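Local coordinates for monosaccharide ABC transporter substrate-binding protein, CUT2 family (Acidothermus cellulolyticus, PDB 4RU1), which binds myo-inositol and probably hands it, or related carbohydrates, to an ABC importer of the CUT2 family, at residues A[145-150]-A[172-177]; A[192-197]-A[216-221]; A[225-230]-A[243-248]. All coordinates share one frame; numbering follows the deposited sequence. Where two conformers were deposited one is given.

Overall arrangement
The three contacts follow one another along the chain in the same α/β lobe, and none encloses or crosses another. Contact 1 comes first: strand 145-150, helix 156-168 and strand 172-177 form a beta-alpha-beta unit whose second strand is at the edge of the lobe's sheet. The chain then enters helix 183-196, and contact 2 closes the loop through strand 202-205 by setting the end of this helix against that of helix 208-220. Contact 3 closes the last loop, from strand 226-230 through helix 236-241 to the start of strand 248-250. Contact 2 touches both others, through Asp-197 near His-145 and through Val-218 beside Ile-227, whereas contacts 1 and 3 share only the sheet.

Contact 1 (A[145-150]-A[172-177]); sequences HVLCVL and QYTKLY
His-145 stacks on Gln-172 at one end of two parallel strands, and Leu-150 packs on Tyr-177 at the other, on the opposite face of the sheet; Leu-176 is the third main element. CG of His-145 is anti to the backbone N (chi1 -177°), which starts the side chain toward Gln-172. The imidazole and the Gln-172 amide are stacked with their planes 14° apart, and Gln-172 OE1 lies 3.2 Å above the ring plane, toward the rim near ND1. At the ring's edge His-145 NE2 shares a hydrogen bond of 2.7 Å with Thr-174 OG1, while ND1 bonds to Ser-199; both nitrogens are thus engaged, which fixes the ring's rotation. An alanine here would probably leave the Thr-174 hydroxyl without this mate and the Gln-172 amide free to turn. On the other face, Leu-150 CB lies 3.7 Å from Tyr-177 CD1, and its CD1 sits over the ring in a CH-pi contact. Lys-175 NZ donates a hydrogen bond to Tyr-177 OH and forms a salt bridge with Glu-159, to which the hydroxyl is also hydrogen-bonded. Leu-176 bonds by its N to Cys-148 O and by its O to Leu-150 N, each at 2.9 Å. Helix 156-168 of this beta-alpha-beta unit covers the face of Cys-148, Leu-150 and Tyr-173; helix 183-196 covers that of Leu-147, Val-149 and Leu-176, and strand 202-205 continues the sheet beyond strand 145-150.

Contact 2 (A[192-197]-A[216-221]); sequences AKLKQD and QAVKDA
The backbones of the two helix ends approach most closely at Lys-195 and Ala-221, whose CA atoms are 5.4 Å apart. The small methyl of Ala-221 is consistent with so close an approach; it points toward the other helix and is received between two side chains, its CB lying 3.9 Å from Leu-194 CB and 3.7 Å from Lys-195 CG. Lys-195 takes part through this methylene alone, which also passes 3.6 Å from the carbonyl O of Ala-221. Deeper in, Leu-194 carries the contact. Its CD1 is anti to CA (chi2 177°), and this extended branch reaches across to Val-218, meeting CG2 at 3.5 Å, closer than ordinary van der Waals packing. The two branched side chains meet at a slant, and the side chains touch through carbon atoms alone. Ala-217, one turn before Ala-221, packs on Ile-190 and Ala-191, and Asp-220 forms a salt bridge with Arg-187, earlier in helix 183-196. The contact thus joins neighbouring helices on one face of the lobe's sheet: helix 183-196 rests on Leu-147 and Val-149 of strand 145-150, helix 208-220 rests on Ile-227 and Thr-229 of strand 226-230, and Leu-194 also touches Ile-200, just before strand 202-205.

Contact 3 (A[225-230]-A[243-248]); sequences AKIATF and GQLQWA
Gln-244 meets Ile-227 where the chain returns to complete a beta-alpha-beta unit, made of strand 226-230, helix 236-241 and the parallel strand 248-250. Just before it, Gly-243 ends the helix in a Schellman motif, its positive phi suited to glycine. The Gln-244 carbonyl lies next to Ile-227 CD1, and a water accepts from Ile-227 N at 2.9 Å; Gln-244 O and Gln-246 OE1 are also near it, though it has more acceptors in reach than protons. Leu-245 follows, its CD2 pressed to 3.5 Å from Ile-227 CG2. Gln-246 then supplies the first direct backbone bond, N to Ile-227 O at 2.8 Å and nearly straight (168°). Its side chain, bent at chi2 (-57°), crosses that of Lys-226, with CG and OE1 each 3.8 Å from Lys-226 CB. CG of Trp-247 lies between the backbone N and the carbonyl carbon (chi1 41°), starting the side chain toward Ala-228, whose CB stands over the centre of the six-membered ring, 3.3 Å from its centroid, a close CH-pi contact. Glu-141 bonds to NE1 and Arg-137 adds a cation-pi contact, which together help hold the indole in place. Trp-247 O accepts from Thr-229 N at 3.2 Å. Both strands lead toward the inositol pocket, where Asp-231 and Gln-251 stand just beyond their ends. Ala-248 makes the parallel bridge with Thr-229, its CA 3.0 Å from Thr-229 O and its CB 3.8 Å from Thr-229 CG2.

Contact 1 (A[145-150]-A[172-177])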
ATOM      1  N   HIS A 145       3.924 -24.052   4.631  1.00 16.62           N
ATOM      2  CA  HIS A 145       3.159 -23.872   3.420  1.00 16.18           C
ATOM      3  C   HIS A 145       2.358 -22.571   3.498  1.00 12.49           C
ATOM      4  O   HIS A 145       1.318 -22.484   4.123  1.00 17.35           O
ATOM      5  CB  HIS A 145       2.266 -25.073   3.118  1.00 18.71           C
ATOM      6  CG  HIS A 145       1.519 -24.926   1.829  1.00 15.48           C
ATOM      7  ND1 HIS A 145       0.634 -25.856   1.342  1.00 17.53           N
ATOM      8  CD2 HIS A 145       1.589 -23.953   0.882  1.00 16.23           C
ATOM      9  CE1 HIS A 145       0.146 -25.437   0.187  1.00 20.45           C
ATOM     10  NE2 HIS A 145       0.689 -24.267  -0.100  1.00 17.64           N
ATOM     11  N   VAL A 146       2.901 -21.538   2.829  1.00 14.30           N
ATOM     12  CA  VAL A 146       2.218 -20.238   2.841  1.00 17.51           C
ATOM     13  C   VAL A 146       1.299 -20.011   1.629  1.00 16.80           C
ATOM     14  O   VAL A 146       1.612 -20.444   0.517  1.00 15.93           O
ATOM     15  CB  VAL A 146       3.249 -19.094   2.893  1.00 16.43           C
ATOM     16  CG1 VAL A 146       4.123 -19.056   1.661  1.00 18.07           C
ATOM     17  CG2 VAL A 146       2.567 -17.726   3.111  1.00 19.49           C
ATOM     18  N   LEU A 147       0.126 -19.407   1.886  1.00 16.44           N
ATOM     19  CA  LEU A 147      -0.791 -18.898   0.866  1.00 13.47           C
ATOM     20  C   LEU A 147      -0.732 -17.412   0.889  1.00 15.51           C
ATOM     21  O   LEU A 147      -1.076 -16.766   1.920  1.00 17.79           O
ATOM     22  CB  LEU A 147      -2.192 -19.353   1.241  1.00 14.41           C
ATOM     23  CG  LEU A 147      -3.261 -18.907   0.292  1.00 16.24           C
ATOM     24  CD1 LEU A 147      -3.086 -19.551  -1.061  1.00 19.46           C
ATOM     25  CD2 LEU A 147      -4.654 -19.241   0.833  1.00 20.01           C
ATOM     26  N   CYS A 148      -0.310 -16.825  -0.226  1.00 13.34           N
ATOM     27  CA  CYS A 148      -0.292 -15.358  -0.354  1.00 14.35           C
ATOM     28  C   CYS A 148      -1.537 -14.947  -1.121  1.00 17.83           C
ATOM     29  O   CYS A 148      -1.784 -15.480  -2.208  1.00 17.90           O
ATOM     30  CB  CYS A 148       0.900 -14.923  -1.150  1.00 14.43           C
ATOM     31  SG  CYS A 148       2.399 -14.947  -0.172  1.00 23.14           S
ATOM     32  N   VAL A 149      -2.341 -14.050  -0.552  1.00 14.77           N
ATOM     33  CA  VAL A 149      -3.657 -13.667  -1.110  1.00 16.36           C
ATOM     34  C   VAL A 149      -3.526 -12.295  -1.683  1.00 15.66           C
ATOM     35  O   VAL A 149      -3.103 -11.394  -0.981  1.00 14.86           O
ATOM     36  CB  VAL A 149      -4.773 -13.768  -0.080  1.00 17.03           C
ATOM     37  CG1 VAL A 149      -6.118 -13.331  -0.700  1.00 16.73           C
ATOM     38  CG2 VAL A 149      -4.849 -15.200   0.452  1.00 16.73           C
ATOM     39  N   LEU A 150      -3.825 -12.157  -2.967  1.00 14.89           N
ATOM     40  CA  LEU A 150      -3.710 -10.874  -3.684  1.00 14.53           C
ATOM     41  C   LEU A 150      -5.085 -10.404  -4.091  1.00 14.83           C
ATOM     42  O   LEU A 150      -5.797 -11.156  -4.760  1.00 16.37           O
ATOM     43  CB  LEU A 150      -2.856 -11.001  -4.973  1.00 17.50           C
ATOM     44  CG  LEU A 150      -1.445 -11.466  -4.722  1.00 16.13           C
ATOM     45  CD1 LEU A 150      -1.315 -12.951  -5.010  1.00 18.79           C
ATOM     46  CD2 LEU A 150      -0.483 -10.705  -5.653  1.00 17.90           C
ATOM     47  N   GLN A 172       6.637 -24.604   0.984  1.00 19.76           N
ATOM     48  CA  GLN A 172       5.759 -24.492  -0.176  1.00 18.86           C
ATOM     49  C   GLN A 172       5.062 -23.149  -0.241  1.00 19.13           C
ATOM     50  O   GLN A 172       4.736 -22.535   0.769  1.00 15.57           O
ATOM     51  CB  GLN A 172       4.678 -25.577  -0.091  1.00 25.48           C
ATOM     52  CG  GLN A 172       4.003 -25.831  -1.411  1.00 36.99           C
ATOM     53  CD  GLN A 172       2.915 -26.881  -1.327  1.00112.32           C
ATOM     54  OE1 GLN A 172       2.761 -27.599  -0.312  1.00 38.83           O
ATOM     55  NE2 GLN A 172       2.134 -26.970  -2.405  1.00 32.87           N
ATOM     56  N   TYR A 173       4.861 -22.723  -1.480  1.00 21.46           N
ATOM     57  CA  TYR A 173       4.273 -21.393  -1.763  1.00 16.61           C
ATOM     58  C   TYR A 173       3.158 -21.505  -2.750  1.00 20.82           C
ATOM     59  O   TYR A 173       3.255 -22.177  -3.799  1.00 20.55           O
ATOM     60  CB  TYR A 173       5.420 -20.505  -2.272  1.00 18.17           C
ATOM     61  CG  TYR A 173       5.026 -19.124  -2.847  1.00 21.06           C
ATOM     62  CD1 TYR A 173       4.849 -17.992  -2.034  1.00 25.37           C
ATOM     63  CD2 TYR A 173       4.778 -18.999  -4.216  1.00 20.60           C
ATOM     64  CE1 TYR A 173       4.416 -16.775  -2.598  1.00 18.22           C
ATOM     65  CE2 TYR A 173       4.400 -17.799  -4.807  1.00 17.93           C
ATOM     66  CZ  TYR A 173       4.217 -16.695  -4.003  1.00 19.26           C
ATOM     67  OH  TYR A 173       3.825 -15.566  -4.663  1.00 24.84           O
ATOM     68  N   THR A 174       2.039 -20.868  -2.392  1.00 17.23           N
ATOM     69  CA  THR A 174       0.866 -20.841  -3.225  1.00 17.15           C
ATOM     70  C   THR A 174       0.293 -19.428  -3.264  1.00 16.52           C
ATOM     71  O   THR A 174       0.209 -18.783  -2.214  1.00 16.64           O
ATOM     72  CB  THR A 174      -0.223 -21.788  -2.637  1.00 19.66           C
ATOM     73  OG1 THR A 174       0.298 -23.106  -2.543  1.00 19.72           O
ATOM     74  CG2 THR A 174      -1.408 -21.861  -3.567  1.00 22.31           C
ATOM     75  N   LYS A 175      -0.090 -18.928  -4.454  1.00 14.95           N
ATOM     76  CA  LYS A 175      -0.703 -17.645  -4.620  1.00 15.82           C
ATOM     77  C   LYS A 175      -2.176 -17.882  -4.887  1.00 17.89           C
ATOM     78  O   LYS A 175      -2.536 -18.782  -5.707  1.00 14.70           O
ATOM     79  CB  LYS A 175      -0.075 -16.889  -5.814  1.00 20.66           C
ATOM     80  CG  LYS A 175       0.954 -15.851  -5.483  1.00 60.95           C
ATOM     81  CD  LYS A 175       0.935 -14.717  -6.507  1.00 41.23           C
ATOM     82  CE  LYS A 175       1.552 -15.131  -7.790  1.00 36.04           C
ATOM     83  NZ  LYS A 175       1.823 -13.922  -8.608  1.00 26.90           N
ATOM     84  N   LEU A 176      -3.014 -16.976  -4.387  1.00 15.79           N
ATOM     85  CA  LEU A 176      -4.433 -16.980  -4.652  1.00 13.83           C
ATOM     86  C   LEU A 176      -4.911 -15.548  -4.918  1.00 13.63           C
ATOM     87  O   LEU A 176      -4.744 -14.657  -4.048  1.00 14.92           O
ATOM     88  CB  LEU A 176      -5.173 -17.487  -3.477  1.00 11.91           C
ATOM     89  CG  LEU A 176      -6.702 -17.392  -3.506  1.00 15.96           C
ATOM     90  CD1 LEU A 176      -7.320 -18.283  -4.587  1.00 17.69           C
ATOM     91  CD2 LEU A 176      -7.328 -17.755  -2.185  1.00 16.24           C
ATOM     92  N   TYR A 177      -5.518 -15.324  -6.067  1.00 12.95           N
ATOM     93  CA  TYR A 177      -6.126 -14.100  -6.417  1.00 14.52           C
ATOM     94  C   TYR A 177      -7.601 -14.122  -5.995  1.00 15.20           C
ATOM     95  O   TYR A 177      -8.324 -15.070  -6.232  1.00 17.23           O
ATOM     96  CB  TYR A 177      -6.039 -13.807  -7.937  1.00 12.57           C
ATOM     97  CG  TYR A 177      -4.605 -13.480  -8.401  1.00 14.16           C
ATOM     98  CD1 TYR A 177      -4.034 -12.206  -8.225  1.00 12.04           C
ATOM     99  CD2 TYR A 177      -3.760 -14.486  -8.825  1.00 13.33           C
ATOM    100  CE1 TYR A 177      -2.750 -11.948  -8.629  1.00 11.34           C
ATOM    101  CE2 TYR A 177      -2.440 -14.251  -9.198  1.00 15.61           C
ATOM    102  CZ  TYR A 177      -1.919 -12.988  -9.063  1.00 13.78           C
ATOM    103  OH  TYR A 177      -0.603 -12.686  -9.418  1.00 16.71           O
TER

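Contact 2 (A[192-197]-A[216-221])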
ATOM      1  N   ALA A 192     -12.509 -21.998   0.911  1.00 13.35           N
ATOM      2  CA  ALA A 192     -12.467 -23.135  -0.020  1.00 14.03           C
ATOM      3  C   ALA A 192     -11.026 -23.600  -0.257  1.00 16.70           C
ATOM      4  O   ALA A 192     -10.731 -24.781  -0.173  1.00 15.36           O
ATOM      5  CB  ALA A 192     -13.206 -22.777  -1.309  1.00 17.65           C
ATOM      6  N   LYS A 193     -10.112 -22.669  -0.478  1.00 14.24           N
ATOM      7  CA  LYS A 193      -8.737 -23.003  -0.726  0.50 17.17           C
ATOM      8  C   LYS A 193      -8.155 -23.682   0.507  1.00 15.36           C
ATOM      9  O   LYS A 193      -7.463 -24.679   0.408  1.00 15.57           O
ATOM     10  CB  LYS A 193      -7.939 -21.750  -1.119  0.50 16.54           C
ATOM     11  CG  LYS A 193      -6.469 -22.035  -1.299  0.50 17.99           C
ATOM     12  CD  LYS A 193      -6.144 -22.576  -2.693  0.50 19.67           C
ATOM     13  CE  LYS A 193      -5.233 -23.801  -2.631  0.50 33.94           C
ATOM     14  NZ  LYS A 193      -5.913 -25.047  -2.179  0.50 14.04           N
ATOM     15  N   LEU A 194      -8.467 -23.162   1.711  1.00 14.48           N
ATOM     16  CA  LEU A 194      -7.958 -23.782   2.941  1.00 17.49           C
ATOM     17  C   LEU A 194      -8.505 -25.200   3.140  1.00 16.10           C
ATOM     18  O   LEU A 194      -7.758 -26.116   3.594  1.00 17.40           O
ATOM     19  CB  LEU A 194      -8.321 -22.907   4.172  1.00 16.46           C
ATOM     20  CG  LEU A 194      -7.574 -21.572   4.117  1.00 18.92           C
ATOM     21  CD1 LEU A 194      -7.967 -20.656   5.283  1.00 20.79           C
ATOM     22  CD2 LEU A 194      -6.044 -21.694   4.066  1.00 16.01           C
ATOM     23  N   LYS A 195      -9.796 -25.390   2.876  1.00 14.97           N
ATOM     24  CA  LYS A 195     -10.413 -26.727   3.038  1.00 17.32           C
ATOM     25  C   LYS A 195      -9.816 -27.736   2.056  1.00 17.50           C
ATOM     26  O   LYS A 195      -9.662 -28.931   2.321  1.00 23.46           O
ATOM     27  CB  LYS A 195     -11.962 -26.610   2.783  1.00 21.35           C
ATOM     28  CG  LYS A 195     -12.782 -26.281   3.990  1.00 35.60           C
ATOM     29  CD  LYS A 195     -14.250 -26.659   3.772  1.00 52.48           C
ATOM     30  CE  LYS A 195     -14.492 -28.146   4.013  1.00 68.48           C
ATOM     31  NZ  LYS A 195     -15.943 -28.450   4.137  1.00102.40           N
ATOM     32  N   GLN A 196      -9.524 -27.244   0.862  1.00 15.65           N
ATOM     33  CA  GLN A 196      -9.035 -28.101  -0.206  1.00 18.75           C
ATOM     34  C   GLN A 196      -7.623 -28.524   0.060  1.00 17.26           C
ATOM     35  O   GLN A 196      -7.205 -29.531  -0.464  1.00 20.02           O
ATOM     36  CB  GLN A 196      -9.197 -27.372  -1.547  1.00 19.00           C
ATOM     37  CG  GLN A 196     -10.659 -27.273  -1.947  1.00 25.00           C
ATOM     38  CD  GLN A 196     -11.068 -26.213  -3.018  1.00 27.30           C
ATOM     39  OE1 GLN A 196     -10.273 -25.462  -3.566  1.00 25.20           O
ATOM     40  NE2 GLN A 196     -12.375 -26.140  -3.237  1.00 30.66           N
ATOM     41  N   ASP A 197      -6.856 -27.688   0.738  1.00 16.35           N
ATOM     42  CA  ASP A 197      -5.487 -28.044   1.051  1.00 16.98           C
ATOM     43  C   ASP A 197      -5.147 -27.734   2.527  1.00 20.28           C
ATOM     44  O   ASP A 197      -4.626 -26.624   2.896  1.00 17.46           O
ATOM     45  CB  ASP A 197      -4.506 -27.289   0.161  1.00 18.58           C
ATOM     46  CG  ASP A 197      -3.121 -27.846   0.243  1.00 17.36           C
ATOM     47  OD1 ASP A 197      -2.846 -28.691   1.121  1.00 16.99           O
ATOM     48  OD2 ASP A 197      -2.277 -27.395  -0.542  1.00 20.60           O
ATOM     49  N   GLN A 216     -11.882 -14.873   9.293  1.00 12.96           N
ATOM     50  CA  GLN A 216     -13.175 -15.488   9.291  1.00 13.87           C
ATOM     51  C   GLN A 216     -13.216 -16.765   8.440  1.00 17.55           C
ATOM     52  O   GLN A 216     -13.782 -17.829   8.864  1.00 16.18           O
ATOM     53  CB  GLN A 216     -14.249 -14.548   8.783  1.00 18.22           C
ATOM     54  CG  GLN A 216     -14.577 -13.386   9.698  1.00 19.47           C
ATOM     55  CD  GLN A 216     -14.775 -13.854  11.149  1.00 33.40           C
ATOM     56  OE1 GLN A 216     -14.024 -13.489  12.046  1.00 33.27           O
ATOM     57  NE2 GLN A 216     -15.787 -14.678  11.366  1.00 34.69           N
ATOM     58  N   ALA A 217     -12.521 -16.722   7.294  1.00 14.64           N
ATOM     59  CA  ALA A 217     -12.350 -17.898   6.393  1.00 12.57           C
ATOM     60  C   ALA A 217     -11.658 -19.066   7.036  1.00 15.37           C
ATOM     61  O   ALA A 217     -12.100 -20.199   6.857  1.00 16.26           O
ATOM     62  CB  ALA A 217     -11.586 -17.481   5.160  1.00 13.56           C
ATOM     63  N   VAL A 218     -10.646 -18.804   7.828  1.00 14.35           N
ATOM     64  CA  VAL A 218     -10.002 -19.876   8.509  1.00 17.62           C
ATOM     65  C   VAL A 218     -10.990 -20.583   9.438  1.00 21.23           C
ATOM     66  O   VAL A 218     -10.984 -21.824   9.513  1.00 19.33           O
ATOM     67  CB  VAL A 218      -8.760 -19.338   9.279  1.00 18.44           C
ATOM     68  CG1 VAL A 218      -8.425 -20.244  10.440  1.00 23.47           C
ATOM     69  CG2 VAL A 218      -7.603 -19.071   8.357  1.00 24.31           C
ATOM     70  N   LYS A 219     -11.807 -19.835  10.197  1.00 17.17           N
ATOM     71  CA  LYS A 219     -12.838 -20.462  11.102  1.00 18.57           C
ATOM     72  C   LYS A 219     -13.865 -21.238  10.285  1.00 23.29           C
ATOM     73  O   LYS A 219     -14.228 -22.377  10.593  1.00 21.97           O
ATOM     74  CB  LYS A 219     -13.482 -19.362  11.932  1.00 20.17           C
ATOM     75  CG  LYS A 219     -12.889 -19.219  13.319  1.00 33.20           C
ATOM     76  CD  LYS A 219     -13.139 -17.854  13.966  1.00 35.88           C
ATOM     77  CE  LYS A 219     -14.604 -17.498  14.048  1.00 56.66           C
ATOM     78  NZ  LYS A 219     -14.695 -16.020  14.117  1.00 67.38           N
ATOM     79  N   ASP A 220     -14.332 -20.616   9.202  1.00 19.38           N
ATOM     80  CA  ASP A 220     -15.337 -21.244   8.366  1.00 16.98           C
ATOM     81  C   ASP A 220     -14.852 -22.633   7.838  1.00 21.18           C
ATOM     82  O   ASP A 220     -15.618 -23.601   7.734  1.00 25.38           O
ATOM     83  CB  ASP A 220     -15.594 -20.385   7.185  1.00 18.13           C
ATOM     84  CG  ASP A 220     -16.525 -19.194   7.461  1.00 32.74           C
ATOM     85  OD1 ASP A 220     -17.148 -19.092   8.541  1.00 25.76           O
ATOM     86  OD2 ASP A 220     -16.545 -18.347   6.560  1.00 35.22           O
ATOM     87  N   ALA A 221     -13.590 -22.675   7.389  1.00 16.40           N
ATOM     88  CA  ALA A 221     -12.962 -23.835   6.817  1.00 16.34           C
ATOM     89  C   ALA A 221     -12.558 -24.896   7.873  1.00 17.66           C
ATOM     90  O   ALA A 221     -12.132 -25.977   7.480  1.00 22.86           O
ATOM     91  CB  ALA A 221     -11.715 -23.402   6.087  1.00 18.52           C
TER

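Contact 3 (A[225-230]-A[243-248])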
ATOM      1  N   ALA A 225      -4.693 -23.020   9.925  1.00 15.57           N
ATOM      2  CA  ALA A 225      -3.781 -22.018   9.430  1.00 19.28           C
ATOM      3  C   ALA A 225      -3.784 -20.737  10.299  1.00 14.44           C
ATOM      4  O   ALA A 225      -4.837 -20.311  10.833  1.00 17.29           O
ATOM      5  CB  ALA A 225      -4.186 -21.654   7.996  1.00 20.74           C
ATOM      6  N   LYS A 226      -2.621 -20.134  10.435  1.00 15.46           N
ATOM      7  CA  LYS A 226      -2.532 -18.823  11.028  1.00 16.77           C
ATOM      8  C   LYS A 226      -2.628 -17.751   9.919  1.00 15.66           C
ATOM      9  O   LYS A 226      -2.579 -18.076   8.777  1.00 17.13           O
ATOM     10  CB  LYS A 226      -1.218 -18.664  11.787  1.00 18.62           C
ATOM     11  CG  LYS A 226      -0.895 -19.783  12.764  1.00 22.31           C
ATOM     12  CD  LYS A 226      -1.863 -19.861  13.880  1.00 25.86           C
ATOM     13  CE  LYS A 226      -1.656 -21.208  14.595  1.00 33.54           C
ATOM     14  NZ  LYS A 226      -2.004 -21.119  16.037  1.00 65.97           N
ATOM     15  N   ILE A 227      -2.766 -16.494  10.321  1.00 15.74           N
ATOM     16  CA  ILE A 227      -2.949 -15.348   9.394  1.00 15.17           C
ATOM     17  C   ILE A 227      -1.920 -14.288   9.827  1.00 16.09           C
ATOM     18  O   ILE A 227      -1.723 -14.048  11.017  1.00 15.58           O
ATOM     19  CB  ILE A 227      -4.370 -14.741   9.472  1.00 14.57           C
ATOM     20  CG1 ILE A 227      -5.483 -15.804   9.289  1.00 16.69           C
ATOM     21  CG2 ILE A 227      -4.554 -13.648   8.447  1.00 14.62           C
ATOM     22  CD1 ILE A 227      -6.048 -16.397  10.524  1.00 25.37           C
ATOM     23  N   ALA A 228      -1.334 -13.629   8.834  1.00 14.76           N
ATOM     24  CA  ALA A 228      -0.454 -12.451   8.970  1.00 14.58           C
ATOM     25  C   ALA A 228      -0.807 -11.492   7.879  1.00 14.63           C
ATOM     26  O   ALA A 228      -1.404 -11.904   6.856  1.00 14.66           O
ATOM     27  CB  ALA A 228       0.975 -12.852   8.900  1.00 14.33           C
ATOM     28  N   THR A 229      -0.536 -10.193   8.062  1.00 14.33           N
ATOM     29  CA  THR A 229      -0.994  -9.224   7.054  1.00 15.37           C
ATOM     30  C   THR A 229      -0.007  -8.109   6.840  1.00 14.49           C
ATOM     31  O   THR A 229       0.843  -7.769   7.717  1.00 12.93           O
ATOM     32  CB  THR A 229      -2.340  -8.611   7.472  1.00 12.36           C
ATOM     33  OG1 THR A 229      -2.949  -7.979   6.331  1.00 14.06           O
ATOM     34  CG2 THR A 229      -2.233  -7.665   8.638  1.00 13.26           C
ATOM     35  N   PHE A 230      -0.162  -7.490   5.683  1.00 12.45           N
ATOM     36  CA  PHE A 230       0.334  -6.152   5.485  1.00 11.00           C
ATOM     37  C   PHE A 230      -0.719  -5.180   5.996  1.00 13.60           C
ATOM     38  O   PHE A 230      -1.952  -5.380   5.711  1.00 14.21           O
ATOM     39  CB  PHE A 230       0.636  -5.925   3.996  1.00 14.29           C
ATOM     40  CG  PHE A 230       1.832  -6.630   3.489  1.00 13.73           C
ATOM     41  CD1 PHE A 230       1.869  -8.002   3.292  1.00 15.41           C
ATOM     42  CD2 PHE A 230       2.950  -5.916   3.185  1.00 13.72           C
ATOM     43  CE1 PHE A 230       3.002  -8.604   2.839  1.00 14.92           C
ATOM     44  CE2 PHE A 230       4.095  -6.511   2.760  1.00 13.25           C
ATOM     45  CZ  PHE A 230       4.144  -7.855   2.542  1.00 18.12           C
ATOM     46  N   GLY A 243      -3.951 -12.969  19.301  1.00 23.36           N
ATOM     47  CA  GLY A 243      -3.423 -14.086  18.530  1.00 20.60           C
ATOM     48  C   GLY A 243      -4.150 -14.394  17.191  1.00 19.40           C
ATOM     49  O   GLY A 243      -3.767 -15.372  16.544  1.00 21.92           O
ATOM     50  N   GLN A 244      -5.126 -13.593  16.790  1.00 20.47           N
ATOM     51  CA  GLN A 244      -5.818 -13.773  15.527  1.00 19.26           C
ATOM     52  C   GLN A 244      -4.900 -13.460  14.356  1.00 18.87           C
ATOM     53  O   GLN A 244      -5.141 -13.950  13.269  1.00 20.01           O
ATOM     54  CB  GLN A 244      -7.094 -12.971  15.456  1.00 19.65           C
ATOM     55  CG  GLN A 244      -8.267 -13.614  16.250  1.00 24.48           C
ATOM     56  CD  GLN A 244      -9.543 -12.815  16.138  1.00 33.53           C
ATOM     57  OE1 GLN A 244      -9.602 -11.659  16.551  1.00 51.71           O
ATOM     58  NE2 GLN A 244     -10.568 -13.424  15.580  1.00 41.37           N
ATOM     59  N   LEU A 245      -3.922 -12.578  14.552  1.00 17.74           N
ATOM     60  CA  LEU A 245      -2.920 -12.246  13.533  1.00 14.22           C
ATOM     61  C   LEU A 245      -1.523 -12.416  14.097  1.00 10.97           C
ATOM     62  O   LEU A 245      -1.292 -12.004  15.295  1.00 19.58           O
ATOM     63  CB  LEU A 245      -3.070 -10.811  13.069  1.00 17.99           C
ATOM     64  CG  LEU A 245      -4.252 -10.430  12.181  1.00 16.78           C
ATOM     65  CD1 LEU A 245      -4.366  -8.913  12.014  1.00 16.70           C
ATOM     66  CD2 LEU A 245      -4.159 -11.131  10.844  1.00 22.00           C
ATOM     67  N   GLN A 246      -0.630 -13.085  13.416  1.00 14.37           N
ATOM     68  CA  GLN A 246       0.750 -13.250  13.872  1.00 16.99           C
ATOM     69  C   GLN A 246       1.510 -11.937  13.942  1.00 24.75           C
ATOM     70  O   GLN A 246       2.266 -11.712  14.871  1.00 17.90           O
ATOM     71  CB  GLN A 246       1.502 -14.262  13.009  1.00 18.10           C
ATOM     72  CG  GLN A 246       0.822 -15.622  12.841  1.00 17.38           C
ATOM     73  CD  GLN A 246       0.563 -16.244  14.171  1.00 16.66           C
ATOM     74  OE1 GLN A 246      -0.611 -16.308  14.698  1.00 22.76           O
ATOM     75  NE2 GLN A 246       1.640 -16.663  14.759  1.00 18.25           N
ATOM     76  N   TRP A 247       1.308 -11.082  12.946  1.00 15.89           N
ATOM     77  CA  TRP A 247       2.013  -9.835  12.844  1.00 19.65           C
ATOM     78  C   TRP A 247       1.380  -9.056  11.718  1.00 16.50           C
ATOM     79  O   TRP A 247       0.611  -9.622  10.940  1.00 15.43           O
ATOM     80  CB  TRP A 247       3.514 -10.039  12.619  1.00 14.17           C
ATOM     81  CG  TRP A 247       3.874 -11.132  11.674  1.00 16.35           C
ATOM     82  CD1 TRP A 247       4.352 -12.363  12.024  1.00 19.51           C
ATOM     83  CD2 TRP A 247       3.892 -11.100  10.222  1.00 17.87           C
ATOM     84  NE1 TRP A 247       4.652 -13.094  10.918  1.00 18.63           N
ATOM     85  CE2 TRP A 247       4.344 -12.372   9.783  1.00 25.28           C
ATOM     86  CE3 TRP A 247       3.485 -10.161   9.255  1.00 18.69           C
ATOM     87  CZ2 TRP A 247       4.456 -12.706   8.401  1.00 20.14           C
ATOM     88  CZ3 TRP A 247       3.592 -10.528   7.866  1.00 15.21           C
ATOM     89  CH2 TRP A 247       4.091 -11.776   7.482  1.00 19.51           C
ATOM     90  N   ALA A 248       1.699  -7.761  11.659  1.00 15.79           N
ATOM     91  CA  ALA A 248       1.256  -6.848  10.562  1.00 13.99           C
ATOM     92  C   ALA A 248       2.470  -6.065  10.184  1.00 13.17           C
ATOM     93  O   ALA A 248       3.234  -5.636  11.049  1.00 15.12           O
ATOM     94  CB  ALA A 248       0.154  -5.931  11.003  1.00 17.29           C
TER
HETATM   95  O   HOH W   1      -3.203 -16.204  13.186  1.00 18.72           O